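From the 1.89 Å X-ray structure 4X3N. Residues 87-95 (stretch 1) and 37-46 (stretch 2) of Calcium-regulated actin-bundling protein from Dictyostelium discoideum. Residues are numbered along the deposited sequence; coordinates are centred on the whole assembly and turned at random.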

# COMPACT_ATOMS: atom_id res chain seq x y z
N LYS A 87 -21.65 5.07 -4.85
CA LYS A 87 -20.41 5.86 -4.96
C LYS A 87 -19.20 4.92 -5.07
O LYS A 87 -18.05 5.33 -4.95
CB LYS A 87 -20.27 6.71 -3.74
CG LYS A 87 -21.47 7.62 -3.47
CD LYS A 87 -21.35 8.25 -2.08
CE LYS A 87 -20.35 9.39 -2.12
NZ LYS A 87 -20.83 10.47 -3.07
N TYR A 88 -19.43 3.64 -5.28
CA TYR A 88 -18.32 2.72 -5.23
C TYR A 88 -17.88 2.38 -6.63
O TYR A 88 -18.69 1.93 -7.39
CB TYR A 88 -18.81 1.51 -4.43
CG TYR A 88 -17.89 0.37 -4.49
CD1 TYR A 88 -16.58 0.51 -4.06
CD2 TYR A 88 -18.31 -0.87 -4.99
CE1 TYR A 88 -15.73 -0.58 -4.09
CE2 TYR A 88 -17.45 -1.93 -5.07
CZ TYR A 88 -16.17 -1.76 -4.64
OH TYR A 88 -15.30 -2.77 -4.68
N ASP A 89 -16.61 2.58 -6.99
CA ASP A 89 -16.10 2.13 -8.27
C ASP A 89 -15.49 0.73 -7.97
O ASP A 89 -14.62 0.57 -7.11
CB ASP A 89 -15.01 3.03 -8.82
CG ASP A 89 -15.47 4.46 -9.09
OD1 ASP A 89 -16.57 4.64 -9.62
OD2 ASP A 89 -14.70 5.39 -8.77
N GLU A 90 -15.99 -0.26 -8.67
CA GLU A 90 -15.73 -1.65 -8.35
C GLU A 90 -14.23 -1.97 -8.34
O GLU A 90 -13.52 -1.64 -9.26
CB GLU A 90 -16.45 -2.54 -9.35
CG GLU A 90 -16.60 -3.96 -8.83
CD GLU A 90 -17.28 -4.92 -9.78
OE1 GLU A 90 -17.67 -4.57 -10.88
OE2 GLU A 90 -17.41 -6.07 -9.39
N GLY A 91 -13.76 -2.70 -7.31
CA GLY A 91 -12.35 -3.05 -7.14
C GLY A 91 -11.93 -4.35 -7.79
O GLY A 91 -12.61 -4.82 -8.67
N ASN A 92 -10.75 -4.87 -7.42
CA ASN A 92 -10.20 -6.06 -8.04
C ASN A 92 -9.55 -7.03 -7.08
O ASN A 92 -9.66 -8.26 -7.30
CB ASN A 92 -9.14 -5.75 -9.11
CG ASN A 92 -8.14 -4.61 -8.75
OD1 ASN A 92 -7.95 -4.24 -7.61
ND2 ASN A 92 -7.53 -4.05 -9.77
N ASP A 93 -8.84 -6.54 -6.08
CA ASP A 93 -8.22 -7.46 -5.12
C ASP A 93 -8.03 -6.83 -3.71
O ASP A 93 -8.25 -5.65 -3.50
CB ASP A 93 -7.01 -8.04 -5.74
CG ASP A 93 -5.87 -7.00 -5.97
OD1 ASP A 93 -5.73 -6.06 -5.20
OD2 ASP A 93 -5.20 -7.08 -6.98
N LEU A 94 -7.75 -7.67 -2.75
CA LEU A 94 -7.66 -7.33 -1.35
C LEU A 94 -6.28 -7.73 -0.78
O LEU A 94 -5.73 -8.81 -1.09
CB LEU A 94 -8.73 -8.09 -0.55
CG LEU A 94 -10.18 -8.17 -1.08
CD1 LEU A 94 -11.03 -8.98 -0.10
CD2 LEU A 94 -10.73 -6.76 -1.27
N ASP A 95 -5.74 -6.91 0.13
CA ASP A 95 -4.54 -7.34 0.84
C ASP A 95 -4.98 -8.44 1.81
O ASP A 95 -6.21 -8.66 1.97
CB ASP A 95 -3.79 -6.16 1.45
CG ASP A 95 -4.43 -5.55 2.72
OD1 ASP A 95 -5.18 -6.19 3.53
OD2 ASP A 95 -4.04 -4.35 2.98
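Stretch 2 (37-46) VAKLPFSQQA

The most unusual feature of this contact is an aromatic ring laid against bare backbone: the Phe42 ring of stretch 2 lies on the Gly91-Asn92 segment of stretch 1, with Phe42 CE1 3.1 Å from Asn92 C. Stretch 2 comes from a helix that includes Val37, turns through Lys39 and Leu40, and enters a second helix at Phe42, with Pro41 at the N-cap position. Stretch 1 is loop or turn, extended from Tyr88 to Gly91 and bent at Asn92, and continues as a weakly bonded strand from about Asp93. The chains run in roughly opposite directions through the contact, so that Glu90 faces Ser43 and Asp93 faces Lys39. The backbones come nearest where Asn92 CA lies 4.8 Å from Pro41 CA, and together the two stretches bury 527 Å².

The first turn of a helix has amide groups without partners inside the helix, and stretch 1 provides acceptors for two of them. Phe42 N donates to Gly91 O at 3.0 Å, and the same carbonyl receives a CA-H...O contact from Pro41 CA to Gly91 O at 3.2 Å. Glu90, whose CA-to-CB bond points toward stretch 2, extends with chi1 and chi2 both t and grips Ser43 twice: Ser43 OG donates to Glu90 OE1 at 2.8 Å, and Ser43 N makes a weak hydrogen bond to Glu90 OE2, also at 2.8 Å.

Phe42 has the largest covered area of any residue here; its side chain is in the m rotamer. Gly91 O and Asn92 N lie over one face of its ring, so the aromatic group packs closely on backbone. Tyr88 OH meets the ring edge, 3.4 Å from Phe42 CE2, while accepting a hydrogen bond from Gly91 N at 3.0 Å. Leu94 adds a looser apolar contact, with its CD2 4.3 Å from Phe42 CZ.

Asn92 ties both parts of stretch 2 to the loop. Its CA-to-CB bond points away overall, yet its CB touches stretch 2, 3.3 Å from Leu40 O, and Asn92 ND2 donates to Lys39 O at 3.1 Å in a nearly straight bond. From the helix, Gln45 NE2 reaches back to Asn92 O at 2.9 Å and to Leu40 O at 2.7 Å, bridging the loop and the turn that precedes its own helix.

The long Lys39 side chain brings its NZ to 2.8 Å from Asp93 OD2 in a salt bridge. A water also donates to Asp93 OD2 at 2.7 Å from its oxygen and, more weakly, to Ala38 O at 2.9 Å.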

# COMPACT_ATOMS: atom_id res chain seq x y z
N VAL A 37 -6.65 -10.84 -15.93
CA VAL A 37 -8.01 -11.11 -15.52
C VAL A 37 -8.17 -10.71 -14.05
O VAL A 37 -9.18 -10.13 -13.67
CB VAL A 37 -8.39 -12.64 -15.65
CG1 VAL A 37 -9.82 -12.88 -15.13
CG2 VAL A 37 -8.26 -13.10 -17.10
N ALA A 38 -7.22 -11.09 -13.19
CA ALA A 38 -7.33 -10.81 -11.78
C ALA A 38 -7.29 -9.30 -11.40
O ALA A 38 -7.69 -8.92 -10.31
CB ALA A 38 -6.31 -11.62 -10.97
N LYS A 39 -6.85 -8.44 -12.30
CA LYS A 39 -6.92 -6.99 -12.10
C LYS A 39 -8.15 -6.36 -12.68
O LYS A 39 -8.34 -5.18 -12.50
CB LYS A 39 -5.70 -6.32 -12.70
CG LYS A 39 -4.43 -6.61 -11.90
CD LYS A 39 -4.49 -5.92 -10.53
CE LYS A 39 -3.16 -6.01 -9.76
NZ LYS A 39 -3.35 -5.48 -8.36
N LEU A 40 -9.00 -7.12 -13.34
CA LEU A 40 -10.26 -6.61 -13.87
C LEU A 40 -11.16 -6.41 -12.70
O LEU A 40 -10.90 -6.98 -11.66
CB LEU A 40 -10.95 -7.58 -14.87
CG LEU A 40 -10.23 -7.85 -16.17
CD1 LEU A 40 -10.82 -8.98 -17.04
CD2 LEU A 40 -10.11 -6.55 -16.97
N PRO A 41 -12.21 -5.57 -12.84
CA PRO A 41 -13.21 -5.45 -11.79
C PRO A 41 -13.73 -6.84 -11.38
O PRO A 41 -13.79 -7.76 -12.21
CB PRO A 41 -14.30 -4.61 -12.42
CG PRO A 41 -13.58 -3.73 -13.43
CD PRO A 41 -12.49 -4.65 -13.99
N PHE A 42 -14.11 -6.97 -10.13
CA PHE A 42 -14.53 -8.27 -9.59
C PHE A 42 -15.58 -8.96 -10.50
O PHE A 42 -15.50 -10.20 -10.70
CB PHE A 42 -15.13 -8.21 -8.16
CG PHE A 42 -14.26 -7.57 -7.08
CD1 PHE A 42 -13.02 -8.07 -6.74
CD2 PHE A 42 -14.73 -6.44 -6.37
CE1 PHE A 42 -12.28 -7.48 -5.73
CE2 PHE A 42 -13.99 -5.85 -5.36
CZ PHE A 42 -12.75 -6.40 -5.03
N SER A 43 -16.55 -8.20 -11.02
CA SER A 43 -17.67 -8.75 -11.77
C SER A 43 -17.16 -9.40 -13.06
O SER A 43 -17.62 -10.45 -13.46
CB SER A 43 -18.70 -7.68 -12.06
OG SER A 43 -18.10 -6.58 -12.75
N GLN A 44 -16.18 -8.79 -13.69
CA GLN A 44 -15.58 -9.36 -14.85
C GLN A 44 -14.73 -10.59 -14.55
O GLN A 44 -14.61 -11.50 -15.37
CB GLN A 44 -14.76 -8.30 -15.56
CG GLN A 44 -15.64 -7.26 -16.26
CD GLN A 44 -14.78 -6.18 -16.89
OE1 GLN A 44 -13.89 -6.46 -17.70
NE2 GLN A 44 -15.02 -4.96 -16.49
N GLN A 45 -14.10 -10.60 -13.42
CA GLN A 45 -13.38 -11.79 -12.96
C GLN A 45 -14.38 -12.94 -12.82
O GLN A 45 -14.09 -14.12 -13.20
CB GLN A 45 -12.74 -11.52 -11.61
CG GLN A 45 -11.57 -10.57 -11.56
CD GLN A 45 -11.11 -10.26 -10.16
OE1 GLN A 45 -11.05 -11.15 -9.26
NE2 GLN A 45 -10.72 -9.00 -9.94
N ALA A 46 -15.49 -12.62 -12.19
CA ALA A 46 -16.60 -13.55 -11.98
C ALA A 46 -17.12 -14.13 -13.29
O ALA A 46 -17.30 -15.34 -13.45
CB ALA A 46 -17.73 -12.86 -11.25
O HOH W 1 -5.29 -9.20 -8.69